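Local coordinates for protein 3-dehydroshikimate dehydratase (Pseudomonas putida, PDB 5HMQ) that catalyses the metal-dependent dehydration of 3-dehydroshikimate to protocatechuate, a common intermediate in the breakdown of quinate and shikimate, at residues C[89-94]-C[127-132]; C[168-173]-C[210-215]; C[382-387]-C[462-467]. One frame throughout, in Å; residues are numbered along the deposited sequence.

Contact 1: residues C[89-94]-C[127-132]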
ATOM      1  N   LEU C  89      21.536  -7.825  27.331  1.00 43.63           N
ATOM      2  CA  LEU C  89      20.215  -7.680  26.735  1.00 43.14           C
ATOM      3  C   LEU C  89      19.662  -9.027  26.285  1.00 43.29           C
ATOM      4  O   LEU C  89      18.473  -9.311  26.470  1.00 42.21           O
ATOM      5  CB  LEU C  89      20.296  -6.701  25.564  1.00 45.79           C
ATOM      6  CG  LEU C  89      19.018  -6.267  24.856  1.00 46.80           C
ATOM      7  CD1 LEU C  89      18.105  -5.590  25.847  1.00 44.67           C
ATOM      8  CD2 LEU C  89      19.360  -5.316  23.722  1.00 47.08           C
HETATM    9  N   MSE C  90      20.511  -9.872  25.710  1.00 44.31           N
HETATM   10  CA  MSE C  90      20.095 -11.175  25.202  1.00 45.22           C
HETATM   11  C   MSE C  90      19.619 -12.106  26.311  1.00 47.75           C
HETATM   12  O   MSE C  90      18.657 -12.852  26.133  1.00 49.35           O
HETATM   13  CB  MSE C  90      21.243 -11.830  24.437  1.00 45.22           C
HETATM   14  CG  MSE C  90      21.631 -11.083  23.182  1.00 48.41           C
HETATM   15 SE   MSE C  90      23.434 -11.509  22.609  1.00 54.24          SE
HETATM   16  CE  MSE C  90      23.177 -13.404  22.218  1.00 51.41           C
ATOM     17  N   GLN C  91      20.298 -12.061  27.457  1.00 45.05           N
ATOM     18  CA  GLN C  91      19.888 -12.904  28.575  1.00 44.54           C
ATOM     19  C   GLN C  91      18.554 -12.455  29.159  1.00 44.99           C
ATOM     20  O   GLN C  91      17.798 -13.285  29.674  1.00 48.08           O
ATOM     21  CB  GLN C  91      20.983 -12.939  29.637  1.00 43.20           C
ATOM     22  CG  GLN C  91      22.091 -13.919  29.280  1.00 46.22           C
ATOM     23  CD  GLN C  91      23.279 -13.859  30.216  1.00 47.65           C
ATOM     24  OE1 GLN C  91      23.454 -12.894  30.957  1.00 48.96           O
ATOM     25  NE2 GLN C  91      24.107 -14.898  30.183  1.00 45.99           N
ATOM     26  N   GLU C  92      18.228 -11.164  29.074  1.00 46.93           N
ATOM     27  CA  GLU C  92      16.883 -10.749  29.460  1.00 45.57           C
ATOM     28  C   GLU C  92      15.851 -11.134  28.408  1.00 45.89           C
ATOM     29  O   GLU C  92      14.684 -11.369  28.745  1.00 47.17           O
ATOM     30  CB  GLU C  92      16.837  -9.246  29.711  1.00 46.90           C
ATOM     31  CG  GLU C  92      17.745  -8.764  30.824  1.00 50.97           C
ATOM     32  CD  GLU C  92      17.116  -8.996  32.186  1.00 57.43           C
ATOM     33  OE1 GLU C  92      15.877  -9.192  32.241  1.00 58.54           O
ATOM     34  OE2 GLU C  92      17.847  -8.964  33.198  1.00 58.69           O
ATOM     35  N   LEU C  93      16.256 -11.215  27.140  1.00 42.18           N
ATOM     36  CA  LEU C  93      15.359 -11.671  26.086  1.00 43.59           C
ATOM     37  C   LEU C  93      15.172 -13.180  26.078  1.00 46.21           C
ATOM     38  O   LEU C  93      14.147 -13.660  25.585  1.00 45.51           O
ATOM     39  CB  LEU C  93      15.881 -11.216  24.722  1.00 43.91           C
ATOM     40  CG  LEU C  93      15.807  -9.718  24.426  1.00 43.17           C
ATOM     41  CD1 LEU C  93      16.531  -9.401  23.129  1.00 45.59           C
ATOM     42  CD2 LEU C  93      14.360  -9.264  24.359  1.00 43.86           C
ATOM     43  N   GLY C  94      16.128 -13.936  26.612  1.00 43.72           N
ATOM     44  CA  GLY C  94      16.048 -15.380  26.553  1.00 42.75           C
ATOM     45  C   GLY C  94      16.554 -15.983  25.262  1.00 44.71           C
ATOM     46  O   GLY C  94      16.109 -17.067  24.873  1.00 46.22           O
ATOM     47  N   GLY C 127      31.234 -17.167  24.531  1.00 40.67           N
ATOM     48  CA  GLY C 127      31.247 -18.502  25.109  1.00 43.13           C
ATOM     49  C   GLY C 127      31.282 -18.488  26.625  1.00 42.50           C
ATOM     50  O   GLY C 127      30.627 -19.304  27.279  1.00 40.15           O
ATOM     51  N   LYS C 128      32.042 -17.554  27.202  1.00 43.40           N
ATOM     52  CA  LYS C 128      32.129 -17.453  28.656  1.00 41.80           C
ATOM     53  C   LYS C 128      30.757 -17.242  29.282  1.00 40.47           C
ATOM     54  O   LYS C 128      30.445 -17.825  30.327  1.00 43.24           O
ATOM     55  CB  LYS C 128      33.087 -16.325  29.036  1.00 43.49           C
ATOM     56  CG  LYS C 128      33.179 -16.036  30.522  1.00 43.52           C
ATOM     57  CD  LYS C 128      34.247 -14.988  30.784  1.00 46.16           C
ATOM     58  CE  LYS C 128      34.352 -14.643  32.258  1.00 47.71           C
ATOM     59  NZ  LYS C 128      35.362 -13.574  32.481  1.00 46.92           N
ATOM     60  N   ARG C 129      29.923 -16.417  28.662  1.00 41.07           N
ATOM     61  CA  ARG C 129      28.596 -16.132  29.186  1.00 42.97           C
ATOM     62  C   ARG C 129      27.539 -17.119  28.709  1.00 41.61           C
ATOM     63  O   ARG C 129      26.358 -16.939  29.022  1.00 40.65           O
ATOM     64  CB  ARG C 129      28.198 -14.697  28.838  1.00 43.76           C
ATOM     65  CG  ARG C 129      29.096 -13.686  29.533  1.00 43.64           C
ATOM     66  CD  ARG C 129      28.588 -12.275  29.393  1.00 42.53           C
ATOM     67  NE  ARG C 129      27.243 -12.124  29.934  1.00 40.24           N
ATOM     68  CZ  ARG C 129      26.642 -10.952  30.098  1.00 42.05           C
ATOM     69  NH1 ARG C 129      27.275  -9.833  29.774  1.00 43.35           N
ATOM     70  NH2 ARG C 129      25.410 -10.896  30.586  1.00 40.12           N
ATOM     71  N   GLY C 130      27.931 -18.147  27.959  1.00 40.32           N
ATOM     72  CA  GLY C 130      26.977 -19.116  27.456  1.00 39.36           C
ATOM     73  C   GLY C 130      26.208 -18.664  26.239  1.00 40.56           C
ATOM     74  O   GLY C 130      25.059 -19.076  26.052  1.00 39.52           O
ATOM     75  N   LEU C 131      26.813 -17.827  25.404  1.00 42.98           N
ATOM     76  CA  LEU C 131      26.176 -17.258  24.228  1.00 41.97           C
ATOM     77  C   LEU C 131      26.999 -17.591  22.988  1.00 42.54           C
ATOM     78  O   LEU C 131      28.107 -18.128  23.070  1.00 42.65           O
ATOM     79  CB  LEU C 131      25.996 -15.742  24.384  1.00 40.99           C
ATOM     80  CG  LEU C 131      25.287 -15.340  25.684  1.00 39.57           C
ATOM     81  CD1 LEU C 131      25.283 -13.831  25.869  1.00 40.65           C
ATOM     82  CD2 LEU C 131      23.870 -15.895  25.737  1.00 36.91           C
ATOM     83  N   ARG C 132      26.436 -17.265  21.826  1.00 40.77           N
ATOM     84  CA  ARG C 132      27.009 -17.636  20.541  1.00 40.85           C
ATOM     85  C   ARG C 132      27.088 -16.424  19.623  1.00 43.01           C
ATOM     86  O   ARG C 132      26.221 -15.546  19.648  1.00 40.98           O
ATOM     87  CB  ARG C 132      26.156 -18.744  19.914  1.00 42.65           C
ATOM     88  CG  ARG C 132      26.174 -20.038  20.722  1.00 43.21           C
ATOM     89  CD  ARG C 132      24.990 -20.939  20.395  1.00 41.42           C
ATOM     90  NE  ARG C 132      24.855 -21.273  18.984  1.00 42.40           N
ATOM     91  CZ  ARG C 132      23.686 -21.322  18.353  1.00 39.56           C
ATOM     92  NH1 ARG C 132      22.566 -21.044  19.009  1.00 38.31           N
ATOM     93  NH2 ARG C 132      23.635 -21.642  17.069  1.00 45.97           N
TER
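Gln-91 and Arg-129 join the C-terminal ends of two neighbouring helices through a side-chain hydrogen bond. Arg-129 NH2 donates to Gln-91 OE1 over 2.8 Å, with an N-H...O angle of 155°. The acceptor lies at the edge of the guanidinium, close to its plane, but seen from the glutamine the donor stands well above the carbonyl plane; the amide and guanidinium planes are turned 64° against each other. The other end of the amide turns back toward the backbone of the same arginine, leaving Gln-91 NE2 3.3 Å from Arg-129 O. Beneath this polar pair the contact is apolar and looser: Met-90, a selenomethionine here, brings its terminal CE to 4.2 Å from Leu-131 CD1, and the other leucine branch, CD2, lies 4.4 Å from Gln-91 CG. Met-90 and Leu-131 are buried: Met-90 also touches Phe-62 and Val-98 of the barrel strands, and Leu-131 touches Phe-87 of helix 76-93.

A second shell fixes the arginine. Its chain bends at chi3 (58°), swinging the guanidinium across toward helix 76-93, where NH2 also meets Asp-88 and NH1 meets Glu-84 in salt bridges. The two carboxylates probably set the position of the group more firmly than the neutral amide does. On the backbone side, Gly-130 takes positive phi in a Schellman motif, with its N bonded to Gly-127 O at 3.0 Å, and this turn releases the chain so that Leu-131 can point inward before strand 132-136 begins. Gly-94, also at positive phi, ends the partner helix. Consecutive outer helices packed side by side, each leading into the next parallel strand, are characteristic of the beta-alpha repeats of a TIM barrel, here in its xylose isomerase-like form.

Contact 2: residues C[168-173]-C[210-215]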
ATOM      1  N   SER C 168      20.988 -15.116   1.928  1.00 42.28           N
ATOM      2  CA  SER C 168      20.897 -15.410   0.501  1.00 44.80           C
ATOM      3  C   SER C 168      21.085 -14.163  -0.354  1.00 42.82           C
ATOM      4  O   SER C 168      21.652 -14.249  -1.449  1.00 44.62           O
ATOM      5  CB  SER C 168      19.559 -16.077   0.179  1.00 39.85           C
ATOM      6  OG  SER C 168      18.473 -15.216   0.466  1.00 42.69           O
ATOM      7  N   PHE C 169      20.637 -12.998   0.117  1.00 42.80           N
ATOM      8  CA  PHE C 169      20.803 -11.796  -0.692  1.00 43.98           C
ATOM      9  C   PHE C 169      22.269 -11.394  -0.787  1.00 44.34           C
ATOM     10  O   PHE C 169      22.768 -11.094  -1.876  1.00 49.31           O
ATOM     11  CB  PHE C 169      19.976 -10.633  -0.141  1.00 43.60           C
ATOM     12  CG  PHE C 169      20.106  -9.379  -0.963  1.00 45.05           C
ATOM     13  CD1 PHE C 169      21.164  -8.502  -0.763  1.00 46.58           C
ATOM     14  CD2 PHE C 169      19.192  -9.096  -1.964  1.00 44.91           C
ATOM     15  CE1 PHE C 169      21.301  -7.372  -1.540  1.00 46.48           C
ATOM     16  CE2 PHE C 169      19.320  -7.958  -2.737  1.00 44.78           C
ATOM     17  CZ  PHE C 169      20.373  -7.095  -2.521  1.00 45.43           C
ATOM     18  N   HIS C 170      22.972 -11.364   0.349  1.00 46.08           N
ATOM     19  CA  HIS C 170      24.364 -10.920   0.341  1.00 45.06           C
ATOM     20  C   HIS C 170      25.229 -11.807  -0.543  1.00 45.30           C
ATOM     21  O   HIS C 170      26.206 -11.330  -1.132  1.00 46.70           O
ATOM     22  CB  HIS C 170      24.917 -10.886   1.767  1.00 43.19           C
ATOM     23  CG  HIS C 170      24.338  -9.797   2.616  1.00 46.93           C
ATOM     24  ND1 HIS C 170      24.389  -8.466   2.259  1.00 47.10           N
ATOM     25  CD2 HIS C 170      23.697  -9.841   3.808  1.00 45.28           C
ATOM     26  CE1 HIS C 170      23.806  -7.739   3.194  1.00 46.59           C
ATOM     27  NE2 HIS C 170      23.376  -8.549   4.145  1.00 45.93           N
ATOM     28  N   THR C 171      24.888 -13.091  -0.652  1.00 46.19           N
ATOM     29  CA  THR C 171      25.650 -13.992  -1.506  1.00 46.62           C
ATOM     30  C   THR C 171      25.239 -13.859  -2.970  1.00 46.03           C
ATOM     31  O   THR C 171      26.093 -13.715  -3.850  1.00 47.82           O
ATOM     32  CB  THR C 171      25.479 -15.436  -1.029  1.00 45.16           C
ATOM     33  OG1 THR C 171      26.059 -15.579   0.273  1.00 42.99           O
ATOM     34  CG2 THR C 171      26.157 -16.401  -1.994  1.00 41.84           C
ATOM     35  N   LEU C 172      23.936 -13.911  -3.250  1.00 47.77           N
ATOM     36  CA  LEU C 172      23.472 -13.936  -4.633  1.00 48.95           C
ATOM     37  C   LEU C 172      23.483 -12.563  -5.301  1.00 50.03           C
ATOM     38  O   LEU C 172      23.535 -12.498  -6.534  1.00 50.06           O
ATOM     39  CB  LEU C 172      22.068 -14.540  -4.705  1.00 46.73           C
ATOM     40  CG  LEU C 172      21.964 -16.007  -4.273  1.00 45.61           C
ATOM     41  CD1 LEU C 172      20.562 -16.548  -4.510  1.00 44.19           C
ATOM     42  CD2 LEU C 172      22.996 -16.853  -5.004  1.00 43.80           C
ATOM     43  N   SER C 173      23.446 -11.471  -4.530  1.00 48.19           N
ATOM     44  CA  SER C 173      23.521 -10.147  -5.143  1.00 48.49           C
ATOM     45  C   SER C 173      24.885  -9.897  -5.771  1.00 48.15           C
ATOM     46  O   SER C 173      24.990  -9.138  -6.740  1.00 47.64           O
ATOM     47  CB  SER C 173      23.217  -9.060  -4.113  1.00 46.20           C
ATOM     48  OG  SER C 173      24.192  -9.043  -3.084  1.00 47.08           O
ATOM     49  N   HIS C 210      16.004  -1.602  -0.264  1.00 48.70           N
ATOM     50  CA  HIS C 210      14.658  -1.343  -0.748  1.00 49.03           C
ATOM     51  C   HIS C 210      13.986  -2.501  -1.474  1.00 47.24           C
ATOM     52  O   HIS C 210      12.756  -2.496  -1.580  1.00 48.41           O
ATOM     53  CB  HIS C 210      14.657  -0.132  -1.694  1.00 50.47           C
ATOM     54  CG  HIS C 210      15.137   1.138  -1.062  1.00 51.07           C
ATOM     55  ND1 HIS C 210      14.418   1.807  -0.095  1.00 50.95           N
ATOM     56  CD2 HIS C 210      16.253   1.874  -1.278  1.00 51.73           C
ATOM     57  CE1 HIS C 210      15.076   2.894   0.267  1.00 50.44           C
ATOM     58  NE2 HIS C 210      16.193   2.958  -0.436  1.00 51.08           N
ATOM     59  N   PHE C 211      14.731  -3.481  -1.986  1.00 47.29           N
ATOM     60  CA  PHE C 211      14.140  -4.452  -2.904  1.00 50.89           C
ATOM     61  C   PHE C 211      14.151  -5.896  -2.421  1.00 49.54           C
ATOM     62  O   PHE C 211      13.831  -6.793  -3.209  1.00 51.65           O
ATOM     63  CB  PHE C 211      14.808  -4.348  -4.275  1.00 51.03           C
ATOM     64  CG  PHE C 211      14.573  -3.031  -4.945  1.00 53.75           C
ATOM     65  CD1 PHE C 211      13.413  -2.814  -5.666  1.00 56.13           C
ATOM     66  CD2 PHE C 211      15.488  -2.002  -4.831  1.00 51.80           C
ATOM     67  CE1 PHE C 211      13.174  -1.600  -6.275  1.00 53.55           C
ATOM     68  CE2 PHE C 211      15.255  -0.785  -5.442  1.00 52.72           C
ATOM     69  CZ  PHE C 211      14.095  -0.585  -6.165  1.00 52.90           C
ATOM     70  N   ARG C 212      14.500  -6.156  -1.167  1.00 46.06           N
ATOM     71  CA  ARG C 212      14.371  -7.514  -0.657  1.00 46.02           C
ATOM     72  C   ARG C 212      12.897  -7.902  -0.598  1.00 44.81           C
ATOM     73  O   ARG C 212      12.035  -7.076  -0.289  1.00 45.23           O
ATOM     74  CB  ARG C 212      15.003  -7.636   0.728  1.00 44.33           C
ATOM     75  CG  ARG C 212      16.502  -7.854   0.722  1.00 44.68           C
ATOM     76  CD  ARG C 212      17.019  -8.034   2.138  1.00 43.12           C
ATOM     77  NE  ARG C 212      18.477  -8.034   2.203  1.00 45.09           N
ATOM     78  CZ  ARG C 212      19.190  -8.844   2.979  1.00 46.98           C
ATOM     79  NH1 ARG C 212      18.582  -9.732   3.755  1.00 45.34           N
ATOM     80  NH2 ARG C 212      20.514  -8.769   2.976  1.00 45.06           N
ATOM     81  N   CYS C 213      12.607  -9.161  -0.918  1.00 43.04           N
ATOM     82  CA  CYS C 213      11.249  -9.685  -0.834  1.00 41.37           C
ATOM     83  C   CYS C 213      11.326 -11.161  -0.462  1.00 41.18           C
ATOM     84  O   CYS C 213      12.412 -11.733  -0.334  1.00 41.33           O
ATOM     85  CB  CYS C 213      10.483  -9.460  -2.144  1.00 40.97           C
ATOM     86  SG  CYS C 213      11.353 -10.014  -3.629  1.00 44.37           S
ATOM     87  N   PHE C 214      10.161 -11.782  -0.301  1.00 43.55           N
ATOM     88  CA  PHE C 214      10.115 -13.163   0.152  1.00 42.82           C
ATOM     89  C   PHE C 214      10.500 -14.123  -0.972  1.00 45.33           C
ATOM     90  O   PHE C 214      10.314 -13.813  -2.152  1.00 47.12           O
ATOM     91  CB  PHE C 214       8.724 -13.506   0.675  1.00 40.98           C
ATOM     92  CG  PHE C 214       8.358 -12.785   1.939  1.00 41.96           C
ATOM     93  CD1 PHE C 214       9.280 -12.652   2.965  1.00 42.35           C
ATOM     94  CD2 PHE C 214       7.091 -12.255   2.109  1.00 42.19           C
ATOM     95  CE1 PHE C 214       8.948 -11.992   4.136  1.00 41.40           C
ATOM     96  CE2 PHE C 214       6.750 -11.595   3.277  1.00 44.18           C
ATOM     97  CZ  PHE C 214       7.681 -11.463   4.292  1.00 43.68           C
ATOM     98  N   PRO C 215      11.067 -15.280  -0.623  1.00 47.93           N
ATOM     99  CA  PRO C 215      11.446 -16.273  -1.639  1.00 41.78           C
ATOM    100  C   PRO C 215      10.311 -16.575  -2.605  1.00 45.60           C
ATOM    101  O   PRO C 215       9.189 -16.884  -2.201  1.00 44.97           O
ATOM    102  CB  PRO C 215      11.813 -17.503  -0.803  1.00 44.10           C
ATOM    103  CG  PRO C 215      12.266 -16.948   0.498  1.00 45.02           C
ATOM    104  CD  PRO C 215      11.476 -15.688   0.732  1.00 46.71           C
TER
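Arg-212 NH1 is gripped by two acceptors, Asp-167 OD2 and the backbone O of Glu-241, as the guanidinium reaches across from the loop after helix 204-211 to Phe-169 and His-170. NE bonds to Ser-208 OG, and together these partners hold the group in position. Since Asp-167 and Glu-241 are ligands of the catalytic metal, Arg-212 belongs to the second shell of the site and probably helps to orient the aspartate.

The arginine chain runs extended from CG to NE. Its guanidinium, inclined 32° to the phenyl plane, has Phe-169 CB over one face, 3.7 Å from Arg-212 CZ. Further out, NH2 stands above one face of the His-170 imidazole, 3.1 Å from His-170 NE2, with the two planes 68° apart. The nearest atom of the His-170 side chain lies about 4 Å from the bound magnesium ion. A trans chi1 (-179°) directs the Phe-169 ring at the other segment, and Ser-173 CB lies over one face of that ring, toward the rim. Phe-169 O accepts from both Ser-173 N and Ser-173 OG, each at 2.8 Å, the hydroxyl coming in tilted from the carbonyl plane.

The site sits at the C-terminal end of the parallel barrel strands, where helix 168-172 starts directly after strand 162-167. Phe-169 also meets Trp-207 of helix 204-211 edge-to-face, while Ser-168 packs on helix 222-231. Just before Arg-212, the last turn of helix 204-211 reaches the dimer interface, where His-210 and Phe-211 each meet Tyr-516 of the second subunit edge-to-face.

Contact 3: residues C[382-387]-C[462-467]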
ATOM      1  N   THR C 382      -4.972 -25.832  -0.064  1.00 50.66           N
ATOM      2  CA  THR C 382      -5.143 -25.862   1.384  1.00 49.69           C
ATOM      3  C   THR C 382      -3.804 -26.012   2.098  1.00 49.33           C
ATOM      4  O   THR C 382      -3.578 -25.391   3.142  1.00 48.22           O
ATOM      5  CB  THR C 382      -6.095 -26.994   1.775  1.00 50.48           C
ATOM      6  OG1 THR C 382      -7.349 -26.820   1.103  1.00 48.39           O
ATOM      7  CG2 THR C 382      -6.323 -27.008   3.281  1.00 48.45           C
ATOM      8  N   ALA C 383      -2.903 -26.835   1.551  1.00 49.00           N
ATOM      9  CA  ALA C 383      -1.600 -27.028   2.181  1.00 48.19           C
ATOM     10  C   ALA C 383      -0.809 -25.729   2.244  1.00 50.32           C
ATOM     11  O   ALA C 383      -0.072 -25.497   3.210  1.00 52.30           O
ATOM     12  CB  ALA C 383      -0.803 -28.099   1.435  1.00 47.02           C
ATOM     13  N   PHE C 384      -0.945 -24.872   1.233  1.00 48.88           N
ATOM     14  CA  PHE C 384      -0.331 -23.554   1.256  1.00 47.59           C
ATOM     15  C   PHE C 384      -1.240 -22.511   1.892  1.00 46.33           C
ATOM     16  O   PHE C 384      -1.010 -21.308   1.723  1.00 47.69           O
ATOM     17  CB  PHE C 384       0.074 -23.129  -0.156  1.00 46.49           C
ATOM     18  CG  PHE C 384       1.322 -23.802  -0.651  1.00 45.36           C
ATOM     19  CD1 PHE C 384       2.566 -23.392  -0.199  1.00 48.36           C
ATOM     20  CD2 PHE C 384       1.254 -24.839  -1.564  1.00 45.22           C
ATOM     21  CE1 PHE C 384       3.720 -24.008  -0.648  1.00 49.98           C
ATOM     22  CE2 PHE C 384       2.405 -25.457  -2.019  1.00 45.91           C
ATOM     23  CZ  PHE C 384       3.638 -25.042  -1.560  1.00 46.18           C
ATOM     24  N   ARG C 385      -2.272 -22.961   2.609  1.00 47.43           N
ATOM     25  CA  ARG C 385      -3.090 -22.113   3.475  1.00 48.08           C
ATOM     26  C   ARG C 385      -3.888 -21.077   2.686  1.00 50.95           C
ATOM     27  O   ARG C 385      -4.087 -19.951   3.141  1.00 50.58           O
ATOM     28  CB  ARG C 385      -2.233 -21.448   4.550  1.00 51.71           C
ATOM     29  CG  ARG C 385      -1.479 -22.468   5.378  1.00 54.73           C
ATOM     30  CD  ARG C 385      -0.343 -21.856   6.162  1.00 56.75           C
ATOM     31  NE  ARG C 385       0.413 -22.895   6.856  1.00 60.69           N
ATOM     32  CZ  ARG C 385       0.507 -22.998   8.176  1.00 59.88           C
ATOM     33  NH1 ARG C 385      -0.113 -22.123   8.958  1.00 58.75           N
ATOM     34  NH2 ARG C 385       1.218 -23.980   8.716  1.00 59.51           N
ATOM     35  N   GLY C 386      -4.353 -21.459   1.503  1.00 50.09           N
ATOM     36  CA  GLY C 386      -5.387 -20.688   0.857  1.00 48.07           C
ATOM     37  C   GLY C 386      -6.724 -20.996   1.492  1.00 46.85           C
ATOM     38  O   GLY C 386      -6.868 -21.954   2.247  1.00 50.96           O
ATOM     39  N   GLN C 387      -7.718 -20.167   1.190  1.00 46.47           N
ATOM     40  CA  GLN C 387      -9.029 -20.374   1.781  1.00 46.05           C
ATOM     41  C   GLN C 387      -9.911 -21.133   0.807  1.00 47.70           C
ATOM     42  O   GLN C 387     -10.319 -20.563  -0.218  1.00 46.80           O
ATOM     43  CB  GLN C 387      -9.680 -19.047   2.160  1.00 42.50           C
ATOM     44  CG  GLN C 387     -11.055 -19.229   2.788  1.00 44.95           C
ATOM     45  CD  GLN C 387     -11.677 -17.926   3.249  1.00 49.31           C
ATOM     46  OE1 GLN C 387     -11.244 -16.845   2.856  1.00 51.15           O
ATOM     47  NE2 GLN C 387     -12.704 -18.026   4.085  1.00 51.47           N
ATOM     48  N   TYR C 462       0.133 -17.392  -6.771  1.00 43.35           N
ATOM     49  CA  TYR C 462       0.020 -18.259  -7.938  1.00 44.50           C
ATOM     50  C   TYR C 462       1.206 -19.211  -8.058  1.00 44.45           C
ATOM     51  O   TYR C 462       1.040 -20.355  -8.495  1.00 44.27           O
ATOM     52  CB  TYR C 462      -0.136 -17.419  -9.206  1.00 42.61           C
ATOM     53  CG  TYR C 462      -1.580 -17.106  -9.534  1.00 42.88           C
ATOM     54  CD1 TYR C 462      -2.420 -18.085 -10.052  1.00 45.12           C
ATOM     55  CD2 TYR C 462      -2.105 -15.837  -9.322  1.00 39.92           C
ATOM     56  CE1 TYR C 462      -3.742 -17.809 -10.352  1.00 44.16           C
ATOM     57  CE2 TYR C 462      -3.428 -15.551  -9.618  1.00 41.92           C
ATOM     58  CZ  TYR C 462      -4.241 -16.542 -10.136  1.00 45.07           C
ATOM     59  OH  TYR C 462      -5.557 -16.268 -10.436  1.00 46.23           O
ATOM     60  N   LYS C 463       2.408 -18.761  -7.687  1.00 45.82           N
ATOM     61  CA  LYS C 463       3.569 -19.643  -7.757  1.00 46.55           C
ATOM     62  C   LYS C 463       3.435 -20.827  -6.807  1.00 45.66           C
ATOM     63  O   LYS C 463       3.807 -21.953  -7.155  1.00 46.47           O
ATOM     64  CB  LYS C 463       4.854 -18.874  -7.453  1.00 44.51           C
ATOM     65  CG  LYS C 463       5.445 -18.126  -8.630  1.00 44.87           C
ATOM     66  CD  LYS C 463       6.822 -17.584  -8.274  1.00 46.37           C
ATOM     67  CE  LYS C 463       7.570 -17.093  -9.502  1.00 49.20           C
ATOM     68  NZ  LYS C 463       8.913 -16.557  -9.145  1.00 50.72           N
ATOM     69  N   SER C 464       2.920 -20.599  -5.599  1.00 43.38           N
ATOM     70  CA  SER C 464       2.897 -21.668  -4.608  1.00 43.55           C
ATOM     71  C   SER C 464       1.641 -22.530  -4.711  1.00 45.36           C
ATOM     72  O   SER C 464       1.740 -23.754  -4.842  1.00 48.29           O
ATOM     73  CB  SER C 464       3.036 -21.086  -3.195  1.00 41.58           C
ATOM     74  OG  SER C 464       1.949 -20.239  -2.865  1.00 45.04           O
ATOM     75  N   LEU C 465       0.458 -21.914  -4.666  1.00 44.40           N
ATOM     76  CA  LEU C 465      -0.775 -22.695  -4.652  1.00 45.76           C
ATOM     77  C   LEU C 465      -0.991 -23.453  -5.956  1.00 44.79           C
ATOM     78  O   LEU C 465      -1.538 -24.560  -5.939  1.00 45.13           O
ATOM     79  CB  LEU C 465      -1.979 -21.794  -4.369  1.00 46.96           C
ATOM     80  CG  LEU C 465      -2.323 -21.533  -2.899  1.00 45.69           C
ATOM     81  CD1 LEU C 465      -1.364 -20.523  -2.285  1.00 43.07           C
ATOM     82  CD2 LEU C 465      -3.768 -21.073  -2.749  1.00 42.27           C
ATOM     83  N   PHE C 466      -0.587 -22.879  -7.088  1.00 44.21           N
ATOM     84  CA  PHE C 466      -0.887 -23.459  -8.391  1.00 45.77           C
ATOM     85  C   PHE C 466       0.359 -23.782  -9.206  1.00 46.54           C
ATOM     86  O   PHE C 466       0.238 -24.180 -10.372  1.00 45.93           O
ATOM     87  CB  PHE C 466      -1.813 -22.521  -9.168  1.00 45.94           C
ATOM     88  CG  PHE C 466      -3.133 -22.298  -8.493  1.00 46.02           C
ATOM     89  CD1 PHE C 466      -4.145 -23.237  -8.600  1.00 43.93           C
ATOM     90  CD2 PHE C 466      -3.351 -21.166  -7.727  1.00 45.50           C
ATOM     91  CE1 PHE C 466      -5.357 -23.040  -7.970  1.00 44.72           C
ATOM     92  CE2 PHE C 466      -4.559 -20.965  -7.094  1.00 45.23           C
ATOM     93  CZ  PHE C 466      -5.565 -21.903  -7.214  1.00 45.78           C
ATOM     94  N   ASP C 467       1.550 -23.624  -8.624  1.00 48.75           N
ATOM     95  CA  ASP C 467       2.816 -23.988  -9.269  1.00 47.39           C
ATOM     96  C   ASP C 467       2.982 -23.290 -10.619  1.00 46.57           C
ATOM     97  O   ASP C 467       3.431 -23.888 -11.598  1.00 47.01           O
ATOM     98  CB  ASP C 467       2.942 -25.507  -9.417  1.00 45.90           C
ATOM     99  CG  ASP C 467       4.375 -25.954  -9.653  1.00 47.21           C
ATOM    100  OD1 ASP C 467       5.300 -25.201  -9.284  1.00 47.50           O
ATOM    101  OD2 ASP C 467       4.574 -27.059 -10.202  1.00 48.28           O
TER
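Phe-384 packs closely on the last turn of helix 455-465. One face of its ring receives Ser-464 CB in a CH-pi contact, with the carbon 4.0 Å from the ring centroid and 17° off the ring normal. Chi1 of -77° sets CG anti to the carbonyl carbon, which carries the ring out over the serine. Across the ring from CD1, which lies nearest Ser-464 CB, Phe-384 CE2 comes to 3.4 Å from Ser-464 O. The hydroxyl takes no bond across the contact; Ser-464 OG turns back along its own helix to Leu-460 O. At the base of the ring, Leu-465 CD1 abuts Phe-384 CB at 3.7 Å.

Toward Gly-386 the packing is looser. Leu-465 CD2 lies 4.0 Å from Gly-386 CA, resting on bare glycine backbone. On either side of Gly-386 the side chains leave the contact: Arg-385, exposed and directed away, is the positive-phi residue of the Schellman motif that ends helix 374-383, its N bonded to Thr-382 O at 2.8 Å, and Gln-387, also directed away, hydrogen-bonds through NE2 to Tyr-40 O of the second subunit.

Helix 252-276 lines the junction: Arg-261 bonds to Phe-384 O through NE and touches Ser-464 and Leu-465. Phe-287, from the loop that follows, meets the Phe-384 ring edge-to-face. With no hydrogen bond directly between the segments, the two vicinal oxygen chelate modules meet here by shape and apolar contact, while Ser-464 OG is satisfied within its own helix and Phe-384 O by helix 252-276.

From the N terminus, contact 1 closes first, bringing together the ends of two successive outer helices, 76-93 and 112-128, across strand 97-101. Contact 2 follows within the same barrel domain, spanning strand 189-194 to join the helix after strand 162-167 to the loop after helix 204-211; its nearest atoms lie about 17 Å from contact 1. Contact 3 closes the longest loop, linking the first vicinal oxygen chelate module to the second. The three lie in series, none nested or crossing. Contacts 2 and 3 approach to about 7 Å between nearest atoms without touching, and helix 252-276 reaches both, packing against Phe-214 and Pro-215 as well as Leu-465.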